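Local coordinates for protein putative NAD-dependent epimerase/dehydratase (Bacillus halodurans, PDB 3E8X) that binds NADP and is probably an NAD(P)-dependent epimerase or dehydratase of the short-chain dehydrogenase/reductase type, although its reaction is unknown, at residues G31-Y36 with H198-V203; A50-E55 with S67-A72; A83-V88 with R121-F126. All coordinates share one frame; numbering follows the deposited sequence.

Contact 1 (G31-Y36 with H198-V203). With NAP (NADP nicotinamide-adenine-dinucleotide phosphate), chain B.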
loop_
_atom_site.group_PDB
_atom_site.type_symbol
_atom_site.label_atom_id
_atom_site.label_comp_id
_atom_site.label_asym_id
_atom_site.label_seq_id
_atom_site.Cartn_x
_atom_site.Cartn_y
_atom_site.Cartn_z
ATOM N N GLY A 31 0.164 -4.899 22.413
ATOM C CA GLY A 31 -0.664 -5.917 21.796
ATOM C C GLY A 31 -0.464 -7.297 22.438
ATOM O O GLY A 31 0.434 -7.483 23.236
ATOM N N LYS A 32 -1.318 -8.240 22.072
ATOM C CA LYS A 32 -1.415 -9.532 22.741
ATOM C C LYS A 32 -0.180 -10.386 22.455
ATOM O O LYS A 32 0.471 -10.843 23.395
ATOM C CB LYS A 32 -2.700 -10.259 22.326
ATOM C CG LYS A 32 -3.988 -9.539 22.713
ATOM C CD LYS A 32 -5.198 -9.939 21.818
ATOM C CE LYS A 32 -6.227 -8.840 21.701
ATOM N NZ LYS A 32 -6.632 -8.682 20.276
ATOM N N VAL A 33 0.192 -10.542 21.182
ATOM C CA VAL A 33 1.464 -11.175 20.831
ATOM C C VAL A 33 2.683 -10.467 21.454
ATOM O O VAL A 33 3.520 -11.113 22.088
ATOM C CB VAL A 33 1.657 -11.317 19.310
ATOM C CG1 VAL A 33 3.070 -11.897 18.973
ATOM C CG2 VAL A 33 0.583 -12.213 18.709
ATOM N N ALA A 34 2.742 -9.150 21.314
ATOM C CA ALA A 34 3.866 -8.343 21.786
ATOM C C ALA A 34 4.116 -8.464 23.255
ATOM O O ALA A 34 5.279 -8.516 23.711
ATOM C CB ALA A 34 3.669 -6.898 21.428
ATOM N N ARG A 35 3.034 -8.492 24.022
ATOM C CA ARG A 35 3.157 -8.665 25.430
ATOM C C ARG A 35 3.873 -9.960 25.795
ATOM O O ARG A 35 4.806 -9.913 26.610
ATOM C CB ARG A 35 1.787 -8.642 26.088
ATOM C CG ARG A 35 1.269 -7.227 26.289
ATOM C CD ARG A 35 -0.078 -7.289 26.960
ATOM N NE ARG A 35 -0.579 -5.959 27.278
ATOM C CZ ARG A 35 -1.659 -5.754 28.019
ATOM N NH1 ARG A 35 -2.353 -6.801 28.504
ATOM N NH2 ARG A 35 -2.048 -4.508 28.307
ATOM N N TYR A 36 3.407 -11.106 25.262
ATOM C CA TYR A 36 4.160 -12.358 25.412
ATOM C C TYR A 36 5.598 -12.266 24.912
ATOM O O TYR A 36 6.537 -12.773 25.572
ATOM C CB TYR A 36 3.435 -13.540 24.774
ATOM C CG TYR A 36 2.042 -13.733 25.279
ATOM C CD1 TYR A 36 1.717 -13.415 26.608
ATOM C CD2 TYR A 36 1.048 -14.236 24.453
ATOM C CE1 TYR A 36 0.421 -13.546 27.098
ATOM C CE2 TYR A 36 -0.240 -14.414 24.931
ATOM C CZ TYR A 36 -0.546 -14.074 26.273
ATOM O OH TYR A 36 -1.819 -14.221 26.802
ATOM N N HIS A 198 0.975 -17.042 22.154
ATOM C CA HIS A 198 2.150 -17.400 22.954
ATOM C C HIS A 198 3.238 -17.993 22.048
ATOM O O HIS A 198 4.391 -17.632 22.138
ATOM C CB HIS A 198 1.838 -18.446 24.024
ATOM C CG HIS A 198 1.266 -17.904 25.285
ATOM N ND1 HIS A 198 2.007 -17.152 26.174
ATOM C CD2 HIS A 198 0.028 -18.040 25.837
ATOM C CE1 HIS A 198 1.238 -16.818 27.202
ATOM N NE2 HIS A 198 0.039 -17.361 27.036
ATOM N N ASP A 199 2.830 -18.901 21.180
ATOM C CA ASP A 199 3.731 -19.635 20.346
ATOM C C ASP A 199 4.312 -18.773 19.240
ATOM O O ASP A 199 5.475 -18.939 18.910
ATOM C CB ASP A 199 3.068 -20.915 19.809
ATOM C CG ASP A 199 2.872 -21.992 20.875
ATOM O OD1 ASP A 199 3.819 -22.205 21.688
ATOM O OD2 ASP A 199 1.775 -22.653 20.860
ATOM N N VAL A 200 3.537 -17.831 18.689
ATOM C CA VAL A 200 4.049 -16.838 17.744
ATOM C C VAL A 200 5.163 -16.059 18.419
ATOM O O VAL A 200 6.207 -15.850 17.822
ATOM C CB VAL A 200 2.937 -15.840 17.243
ATOM C CG1 VAL A 200 3.520 -14.728 16.319
ATOM C CG2 VAL A 200 1.821 -16.606 16.566
ATOM N N ALA A 201 4.924 -15.616 19.662
ATOM C CA ALA A 201 5.919 -14.852 20.381
ATOM C C ALA A 201 7.219 -15.682 20.542
ATOM O O ALA A 201 8.316 -15.147 20.401
ATOM C CB ALA A 201 5.377 -14.337 21.734
ATOM N N LYS A 202 7.063 -16.962 20.890
ATOM C CA LYS A 202 8.169 -17.899 21.054
ATOM C C LYS A 202 8.977 -18.068 19.762
ATOM O O LYS A 202 10.203 -18.094 19.786
ATOM C CB LYS A 202 7.645 -19.266 21.536
ATOM C CG LYS A 202 7.422 -19.363 23.013
ATOM C CD LYS A 202 6.786 -20.699 23.398
ATOM C CE LYS A 202 6.137 -20.676 24.778
ATOM N NZ LYS A 202 7.097 -20.311 25.843
ATOM N N VAL A 203 8.287 -18.208 18.644
ATOM C CA VAL A 203 8.919 -18.279 17.349
ATOM C C VAL A 203 9.769 -17.029 17.041
ATOM O O VAL A 203 10.917 -17.140 16.674
ATOM C CB VAL A 203 7.887 -18.493 16.221
ATOM C CG1 VAL A 203 8.569 -18.374 14.845
ATOM C CG2 VAL A 203 7.189 -19.861 16.380
HETATM P PA NAP B . -3.200 -6.576 18.968
HETATM O O1A NAP B . -4.317 -5.787 18.278
HETATM O O2A NAP B . -3.449 -7.200 20.324
HETATM O O5B NAP B . -1.901 -5.609 18.962
HETATM C C5B NAP B . -1.818 -4.386 18.208
HETATM C C4B NAP B . -1.070 -3.276 18.945
HETATM O O4B NAP B . -0.850 -2.219 17.993
HETATM C C3B NAP B . -1.820 -2.642 20.144
HETATM O O3B NAP B . -1.108 -2.720 21.392
HETATM C C2B NAP B . -1.969 -1.176 19.771
HETATM O O2B NAP B . -1.837 -0.217 20.849
HETATM C C1B NAP B . -0.834 -1.012 18.747
HETATM N N9A NAP B . -1.044 0.228 17.957
HETATM C C8A NAP B . -2.168 0.592 17.321
HETATM N N7A NAP B . -1.976 1.803 16.762
HETATM C C5A NAP B . -0.717 2.187 17.055
HETATM C C6A NAP B . 0.047 3.321 16.761
HETATM N N6A NAP B . -0.478 4.319 16.021
HETATM N N1A NAP B . 1.309 3.443 17.233
HETATM C C2A NAP B . 1.832 2.463 17.971
HETATM N N3A NAP B . 1.128 1.354 18.277
HETATM C C4A NAP B . -0.144 1.193 17.826
HETATM O O3 NAP B . -2.766 -7.774 17.941
HETATM P PN NAP B . -2.122 -9.232 18.298
HETATM O O1N NAP B . -3.280 -10.164 18.530
HETATM O O2N NAP B . -0.979 -8.967 19.252
HETATM O O5D NAP B . -1.571 -9.783 16.895
HETATM C C5D NAP B . -0.346 -9.309 16.350
HETATM C C4D NAP B . -0.539 -9.156 14.852
HETATM O O4D NAP B . -0.817 -10.410 14.228
HETATM C C3D NAP B . -1.725 -8.258 14.531
HETATM O O3D NAP B . -1.293 -6.889 14.562
HETATM C C2D NAP B . -2.249 -8.800 13.197
HETATM O O2D NAP B . -1.920 -7.978 12.098
HETATM C C1D NAP B . -1.561 -10.174 13.019
HETATM N N1N NAP B . -2.462 -11.330 12.720
HETATM C C2N NAP B . -3.637 -11.525 13.366
HETATM C C3N NAP B . -4.442 -12.643 13.058
HETATM C C7N NAP B . -5.743 -12.931 13.774
HETATM O O7N NAP B . -6.221 -14.078 13.704
HETATM N N7N NAP B . -6.304 -11.955 14.509
HETATM C C4N NAP B . -4.015 -13.545 12.081
HETATM C C5N NAP B . -2.807 -13.324 11.442
HETATM C C6N NAP B . -2.056 -12.213 11.787
HETATM P P2B NAP B . -2.910 -0.012 22.069
HETATM O O1X NAP B . -2.511 -0.988 23.143
HETATM O O2X NAP B . -2.695 1.436 22.501
HETATM O O3X NAP B . -4.242 -0.354 21.435
#

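Contact 2 (A50-E55 with S67-A72). With NAP (NADP nicotinamide-adenine-dinucleotide phosphate), chain B.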
loop_
_atom_site.group_PDB
_atom_site.type_symbol
_atom_site.label_atom_id
_atom_site.label_comp_id
_atom_site.label_asym_id
_atom_site.label_seq_id
_atom_site.Cartn_x
_atom_site.Cartn_y
_atom_site.Cartn_z
ATOM N N ALA A 50 9.877 -1.570 24.899
ATOM C CA ALA A 50 8.468 -1.516 24.506
ATOM C C ALA A 50 8.108 -0.129 24.027
ATOM O O ALA A 50 8.315 0.863 24.758
ATOM C CB ALA A 50 7.571 -1.928 25.696
HETATM N N MSE A 51 7.576 -0.048 22.811
HETATM C CA MSE A 51 7.016 1.217 22.309
HETATM C C MSE A 51 5.499 1.225 22.544
HETATM O O MSE A 51 4.761 0.329 22.109
HETATM C CB MSE A 51 7.338 1.457 20.818
HETATM C CG MSE A 51 6.707 2.703 20.179
HETATM SE SE MSE A 51 7.327 2.897 18.353
HETATM C CE MSE A 51 5.838 3.780 17.323
ATOM N N VAL A 52 5.071 2.283 23.211
ATOM C CA VAL A 52 3.674 2.490 23.627
ATOM C C VAL A 52 3.210 3.904 23.280
ATOM O O VAL A 52 3.991 4.829 23.276
ATOM C CB VAL A 52 3.501 2.240 25.169
ATOM C CG1 VAL A 52 3.846 0.835 25.439
ATOM C CG2 VAL A 52 4.406 3.146 26.005
ATOM N N ARG A 53 1.918 4.022 22.989
ATOM C CA ARG A 53 1.258 5.292 22.686
ATOM C C ARG A 53 1.120 6.167 23.929
ATOM O O ARG A 53 1.219 7.395 23.854
ATOM C CB ARG A 53 -0.147 5.036 22.134
ATOM C CG ARG A 53 -0.203 4.602 20.685
ATOM C CD ARG A 53 -1.635 4.681 20.128
ATOM N NE ARG A 53 -2.403 3.431 20.238
ATOM C CZ ARG A 53 -3.506 3.174 19.529
ATOM N NH1 ARG A 53 -4.144 2.022 19.675
ATOM N NH2 ARG A 53 -3.986 4.059 18.656
ATOM N N ASN A 54 0.832 5.549 25.079
ATOM C CA ASN A 54 0.800 6.345 26.336
ATOM C C ASN A 54 1.582 5.750 27.472
ATOM O O ASN A 54 1.644 4.543 27.620
ATOM C CB ASN A 54 -0.605 6.815 26.759
ATOM C CG ASN A 54 -1.526 5.688 27.204
ATOM O OD1 ASN A 54 -2.191 5.762 28.255
ATOM N ND2 ASN A 54 -1.626 4.675 26.374
ATOM N N GLU A 55 2.161 6.661 28.249
ATOM C CA GLU A 55 3.116 6.358 29.310
ATOM C C GLU A 55 2.543 5.419 30.391
ATOM O O GLU A 55 3.283 4.699 31.052
ATOM C CB GLU A 55 3.593 7.680 29.955
ATOM C CG GLU A 55 5.058 7.704 30.385
ATOM C CD GLU A 55 5.544 9.090 30.765
ATOM O OE1 GLU A 55 4.926 9.744 31.636
ATOM O OE2 GLU A 55 6.556 9.527 30.189
ATOM N N SER A 67 12.621 -3.915 29.300
ATOM C CA SER A 67 13.822 -3.293 29.874
ATOM C C SER A 67 13.729 -1.766 29.914
ATOM O O SER A 67 14.372 -1.107 30.745
ATOM C CB SER A 67 15.059 -3.661 29.017
ATOM O OG SER A 67 15.499 -4.974 29.358
ATOM N N ASP A 68 12.948 -1.234 28.981
ATOM C CA ASP A 68 12.796 0.208 28.775
ATOM C C ASP A 68 11.476 0.425 28.062
ATOM O O ASP A 68 10.965 -0.481 27.435
ATOM C CB ASP A 68 13.968 0.783 27.955
ATOM C CG ASP A 68 14.928 1.627 28.800
ATOM O OD1 ASP A 68 14.439 2.600 29.436
ATOM O OD2 ASP A 68 16.159 1.336 28.823
ATOM N N ILE A 69 10.932 1.619 28.200
ATOM C CA ILE A 69 9.682 2.004 27.590
ATOM C C ILE A 69 9.994 3.264 26.825
ATOM O O ILE A 69 10.780 4.168 27.308
ATOM C CB ILE A 69 8.608 2.339 28.656
ATOM C CG1 ILE A 69 8.313 1.134 29.577
ATOM C CG2 ILE A 69 7.361 2.902 28.031
ATOM C CD1 ILE A 69 7.761 -0.148 28.988
ATOM N N VAL A 70 9.454 3.318 25.616
ATOM C CA VAL A 70 9.513 4.527 24.809
ATOM C C VAL A 70 8.088 4.853 24.383
ATOM O O VAL A 70 7.340 3.970 23.914
ATOM C CB VAL A 70 10.468 4.391 23.571
ATOM C CG1 VAL A 70 11.847 4.051 24.030
ATOM C CG2 VAL A 70 9.951 3.326 22.513
ATOM N N VAL A 71 7.740 6.121 24.551
ATOM C CA VAL A 71 6.405 6.643 24.276
ATOM C C VAL A 71 6.460 7.290 22.884
ATOM O O VAL A 71 7.145 8.274 22.678
ATOM C CB VAL A 71 5.981 7.660 25.410
ATOM C CG1 VAL A 71 4.601 8.321 25.126
ATOM C CG2 VAL A 71 6.028 6.942 26.773
ATOM N N ALA A 72 5.788 6.671 21.914
ATOM C CA ALA A 72 5.821 7.122 20.533
ATOM C C ALA A 72 4.587 6.557 19.850
ATOM O O ALA A 72 3.974 5.642 20.354
ATOM C CB ALA A 72 7.086 6.658 19.844
HETATM P PA NAP B . -3.200 -6.576 18.968
HETATM O O1A NAP B . -4.317 -5.787 18.278
HETATM O O2A NAP B . -3.449 -7.200 20.324
HETATM O O5B NAP B . -1.901 -5.609 18.962
HETATM C C5B NAP B . -1.818 -4.386 18.208
HETATM C C4B NAP B . -1.070 -3.276 18.945
HETATM O O4B NAP B . -0.850 -2.219 17.993
HETATM C C3B NAP B . -1.820 -2.642 20.144
HETATM O O3B NAP B . -1.108 -2.720 21.392
HETATM C C2B NAP B . -1.969 -1.176 19.771
HETATM O O2B NAP B . -1.837 -0.217 20.849
HETATM C C1B NAP B . -0.834 -1.012 18.747
HETATM N N9A NAP B . -1.044 0.228 17.957
HETATM C C8A NAP B . -2.168 0.592 17.321
HETATM N N7A NAP B . -1.976 1.803 16.762
HETATM C C5A NAP B . -0.717 2.187 17.055
HETATM C C6A NAP B . 0.047 3.321 16.761
HETATM N N6A NAP B . -0.478 4.319 16.021
HETATM N N1A NAP B . 1.309 3.443 17.233
HETATM C C2A NAP B . 1.832 2.463 17.971
HETATM N N3A NAP B . 1.128 1.354 18.277
HETATM C C4A NAP B . -0.144 1.193 17.826
HETATM O O3 NAP B . -2.766 -7.774 17.941
HETATM P PN NAP B . -2.122 -9.232 18.298
HETATM O O1N NAP B . -3.280 -10.164 18.530
HETATM O O2N NAP B . -0.979 -8.967 19.252
HETATM O O5D NAP B . -1.571 -9.783 16.895
HETATM C C5D NAP B . -0.346 -9.309 16.350
HETATM C C4D NAP B . -0.539 -9.156 14.852
HETATM O O4D NAP B . -0.817 -10.410 14.228
HETATM C C3D NAP B . -1.725 -8.258 14.531
HETATM O O3D NAP B . -1.293 -6.889 14.562
HETATM C C2D NAP B . -2.249 -8.800 13.197
HETATM O O2D NAP B . -1.920 -7.978 12.098
HETATM C C1D NAP B . -1.561 -10.174 13.019
HETATM N N1N NAP B . -2.462 -11.330 12.720
HETATM C C2N NAP B . -3.637 -11.525 13.366
HETATM C C3N NAP B . -4.442 -12.643 13.058
HETATM C C7N NAP B . -5.743 -12.931 13.774
HETATM O O7N NAP B . -6.221 -14.078 13.704
HETATM N N7N NAP B . -6.304 -11.955 14.509
HETATM C C4N NAP B . -4.015 -13.545 12.081
HETATM C C5N NAP B . -2.807 -13.324 11.442
HETATM C C6N NAP B . -2.056 -12.213 11.787
HETATM P P2B NAP B . -2.910 -0.012 22.069
HETATM O O1X NAP B . -2.511 -0.988 23.143
HETATM O O2X NAP B . -2.695 1.436 22.501
HETATM O O3X NAP B . -4.242 -0.354 21.435
#

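Contact 3 (A83-V88 with R121-F126)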
loop_
_atom_site.group_PDB
_atom_site.type_symbol
_atom_site.label_atom_id
_atom_site.label_comp_id
_atom_site.label_asym_id
_atom_site.label_seq_id
_atom_site.Cartn_x
_atom_site.Cartn_y
_atom_site.Cartn_z
ATOM N N ALA A 83 16.452 4.985 18.899
ATOM C CA ALA A 83 17.744 5.279 19.518
ATOM C C ALA A 83 18.279 4.085 20.287
ATOM O O ALA A 83 17.539 3.430 21.025
ATOM C CB ALA A 83 17.619 6.481 20.449
ATOM N N SER A 84 19.567 3.806 20.120
ATOM C CA SER A 84 20.218 2.635 20.746
ATOM C C SER A 84 19.515 1.287 20.575
ATOM O O SER A 84 19.432 0.519 21.517
ATOM C CB SER A 84 20.482 2.908 22.218
ATOM O OG SER A 84 21.284 4.085 22.342
ATOM N N ILE A 85 19.094 0.965 19.360
ATOM C CA ILE A 85 18.357 -0.268 19.066
ATOM C C ILE A 85 19.166 -1.187 18.131
ATOM O O ILE A 85 19.765 -0.719 17.207
ATOM C CB ILE A 85 16.935 0.072 18.440
ATOM C CG1 ILE A 85 15.981 0.698 19.487
ATOM C CG2 ILE A 85 16.251 -1.164 17.757
ATOM C CD1 ILE A 85 15.787 -0.045 20.839
ATOM N N ASP A 86 19.165 -2.498 18.380
ATOM C CA ASP A 86 19.890 -3.468 17.546
ATOM C C ASP A 86 18.978 -4.223 16.573
ATOM O O ASP A 86 19.450 -4.732 15.564
ATOM C CB ASP A 86 20.583 -4.528 18.429
ATOM C CG ASP A 86 21.593 -3.932 19.380
ATOM O OD1 ASP A 86 22.440 -3.164 18.900
ATOM O OD2 ASP A 86 21.561 -4.226 20.592
ATOM N N ALA A 87 17.691 -4.335 16.917
ATOM C CA ALA A 87 16.683 -5.122 16.147
ATOM C C ALA A 87 15.312 -4.497 16.354
ATOM O O ALA A 87 15.035 -3.949 17.414
ATOM C CB ALA A 87 16.694 -6.605 16.567
ATOM N N VAL A 88 14.477 -4.549 15.323
ATOM C CA VAL A 88 13.097 -4.071 15.414
ATOM C C VAL A 88 12.176 -5.215 15.152
ATOM O O VAL A 88 12.404 -5.962 14.238
ATOM C CB VAL A 88 12.782 -2.949 14.373
ATOM C CG1 VAL A 88 11.301 -2.506 14.472
ATOM C CG2 VAL A 88 13.694 -1.727 14.587
ATOM N N ARG A 121 18.683 4.741 10.157
ATOM C CA ARG A 121 19.553 4.532 11.324
ATOM C C ARG A 121 20.609 3.423 11.209
ATOM O O ARG A 121 21.521 3.387 12.006
ATOM C CB ARG A 121 18.707 4.324 12.574
ATOM C CG ARG A 121 18.010 5.638 12.994
ATOM C CD ARG A 121 17.446 5.471 14.369
ATOM N NE ARG A 121 16.802 6.662 14.925
ATOM C CZ ARG A 121 17.337 7.410 15.894
ATOM N NH1 ARG A 121 18.546 7.139 16.398
ATOM N NH2 ARG A 121 16.654 8.440 16.364
ATOM N N GLY A 122 20.536 2.580 10.193
ATOM C CA GLY A 122 21.476 1.487 10.060
ATOM C C GLY A 122 21.190 0.299 10.981
ATOM O O GLY A 122 22.072 -0.495 11.207
ATOM N N ILE A 123 19.946 0.175 11.486
ATOM C CA ILE A 123 19.527 -0.979 12.278
ATOM C C ILE A 123 19.261 -2.109 11.283
ATOM O O ILE A 123 18.356 -2.020 10.474
ATOM C CB ILE A 123 18.265 -0.662 13.099
ATOM C CG1 ILE A 123 18.521 0.499 14.055
ATOM C CG2 ILE A 123 17.801 -1.901 13.909
ATOM C CD1 ILE A 123 17.232 1.094 14.640
ATOM N N LYS A 124 20.057 -3.151 11.308
ATOM C CA LYS A 124 20.023 -4.163 10.241
ATOM C C LYS A 124 18.889 -5.193 10.411
ATOM O O LYS A 124 18.287 -5.623 9.448
ATOM C CB LYS A 124 21.394 -4.889 10.124
ATOM C CG LYS A 124 22.540 -3.964 9.690
ATOM C CD LYS A 124 22.801 -3.937 8.140
ATOM C CE LYS A 124 21.543 -3.794 7.163
ATOM N NZ LYS A 124 21.650 -4.840 6.056
ATOM N N ARG A 125 18.617 -5.560 11.642
ATOM C CA ARG A 125 17.732 -6.694 11.936
ATOM C C ARG A 125 16.279 -6.271 12.107
ATOM O O ARG A 125 15.953 -5.440 12.941
ATOM C CB ARG A 125 18.274 -7.457 13.150
ATOM C CG ARG A 125 17.578 -8.783 13.422
ATOM C CD ARG A 125 17.697 -9.764 12.260
ATOM N NE ARG A 125 17.283 -11.145 12.580
ATOM C CZ ARG A 125 16.574 -11.912 11.765
ATOM N NH1 ARG A 125 16.194 -11.476 10.591
ATOM N NH2 ARG A 125 16.233 -13.132 12.121
ATOM N N PHE A 126 15.410 -6.852 11.279
ATOM C CA PHE A 126 14.012 -6.502 11.245
ATOM C C PHE A 126 13.142 -7.772 11.144
ATOM O O PHE A 126 13.270 -8.567 10.191
ATOM C CB PHE A 126 13.746 -5.553 10.079
ATOM C CG PHE A 126 12.438 -4.804 10.166
ATOM C CD1 PHE A 126 12.430 -3.434 10.410
ATOM C CD2 PHE A 126 11.222 -5.451 9.957
ATOM C CE1 PHE A 126 11.239 -2.745 10.482
ATOM C CE2 PHE A 126 10.013 -4.758 10.047
ATOM C CZ PHE A 126 10.026 -3.400 10.306
HETATM O O HOH W 1 21.251 -4.586 13.650
#

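Contact 1 (G31-Y36 with H198-V203)
The helical turns 32-36 and 198-203 pass with their axes 8.2 Å apart and at 55°, and the backbones come nearest at Val33 and Ala201. The small side chain of Ala201 permits this approach. Its CB rests 3.7 Å from the carbonyl O of Val33 and touches CB of Tyr36 as well. Deeper in, CG1 of Val33 meets CG1 of Val200 at 3.9 Å, the two side chains crossing at about a right angle. With chi1 at 176°, CG1 of Val33 stands opposite the backbone N; that branch reaches Val200, while CG2 lies against the NADP diphosphate.

At the outer edge the rings of Tyr36 and His198 stack face to face. Their centroids are 3.6 Å apart and their planes only 12° from parallel. CE1 of His198 sits over the centre of the tyrosine ring. The other face of that ring is met near its rim by the carbonyl O of Lys32, so both faces of the phenol have a neighbour.

The start of the first helix also grips the cofactor. The N of Lys32 donates to O2A of NADP at 2.9 Å. The N of Val33 donates to O2N of NADP at 2.8 Å. The helix end is likely to favour the negative diphosphate. Gly31, the N-cap residue, lies against the cofactor, where a CB would clash with O5B. This is the phosphate-binding turn of a Rossmann fold.

Helix 197-207 packs beside it, with Arg197 also bonded to NADP. Val200 leans on Pro170 and Leu173 of strand 164-174, and Ile227 of helix 227-232 touches Asp199.

Contact 2 (A50-E55 with S67-A72)
Arg53, whose CA faces the carbonyl O of Ala72, lays one face of its guanidinium over the adenine of NADP. In one of its two modelled conformers, N7A lies 3.4 Å above the centre of that face. The 2'-phosphate sits at the edge, in plane with the group. There NE donates to O2X of NADP at 3.0 Å, and NH1 adds weak bonds to O3X and O2B. The bend at chi3 (-93°) turns the group onto the base.

Behind it, strands 50-52 and 68-71 pair in parallel. Four backbone bonds join them, the first from Ala50 N to Asp68 O and the last from Ala72 N to Val52 O at 2.9 Å. On one face, CB of selenomethionine Met51 meets CG2 of Val70 at 3.6 Å, and its CG and SE run past CB of Ala72. On the other, CG2 of Val52 meets CG2 of Ile69 at 3.6 Å, under Leu61 of helix 58-63.

Val71 covers the loop beyond, with CG1 3.7 Å from the carbonyl O of Arg53 and CG2 near CA of Glu55. An alanine here would lack both methyl branches and would probably open a gap beside that loop.

A cation placed both on the adenine and at the 2'-phosphate is consistent with selection of NADP over NAD, and the strand pairing probably steadies the backbone next to it.

Contact 3 (A83-V88 with R121-F126)
Ile123 packs between the loops ahead of the two strands, against Ile85, Asp86 and Val88. Its CD1 meets CB of Ile85 at 3.9 Å, the two chains set obliquely. Its CG1 lies 3.6 Å from the carbonyl O of Ile85. CG2, anti to the backbone N, points instead at the carbonyl of Asp86 and reaches CG2 of Val88 at 4.2 Å.

Where the strands begin, the backbones join. The N of Val88 donates to the carbonyl O of Arg125 at 2.9 Å, with 163° at the hydrogen. The CA of Phe126 comes 3.4 Å from the carbonyl O of Val88. On one face of the sheet CB of Ala87 packs on CB of Arg125. On the other, CG1 of Val88 lies 4.0 Å from CE1 of Phe126, approaching the ring obliquely.

A water bridges the two backbones just before the pairing. It donates to the carbonyl O of Asp86 at 2.6 Å and accepts from the N of Lys124. At the outer end, the flat face of the Arg121 guanidinium covers Ala83, with Arg121 NH1 3.7 Å from Ala83 CA.

The next shell fixes these groups. Arg121 is held by a salt bridge to Glu117, and the Arg125 guanidinium turns away to bond Thr166 and the carbonyl groups of Leu207 and Val208. Asp86 binds the backbone N of Arg23 in strand 23-27.

Gly122 ends helix 100-121 in a Schellman motif, and its positive phi lets the chain leave the helix toward Ile123, two residues before strand 125-129. With the parallel pairing of Val88 and Phe126, strand 87-90, helix 100-121 and strand 125-129 form a beta-alpha-beta crossover, the repeating element of the Rossmann fold.

How the contacts relate
Contact 1 opens first, at the start of helix 32-43, and closes last, when helix 197-207 comes back to it. Both other contacts fall within this long span. The chain leaves helix 32-43, enters strand 47-52, and after helix 58-63 returns in strand 68-71 to close contact 2, a short loop. Contact 3 follows in series: strand 87-90, helix 100-121, strand 125-129. None of the loops cross. Contacts 2 and 3 belong to one sheet and flank strand 23-27, which pairs with both 47-52 and 87-90. Contacts 1 and 2, with centres about 17 Å apart, both touch NADP; contact 3 lies away from the cofactor.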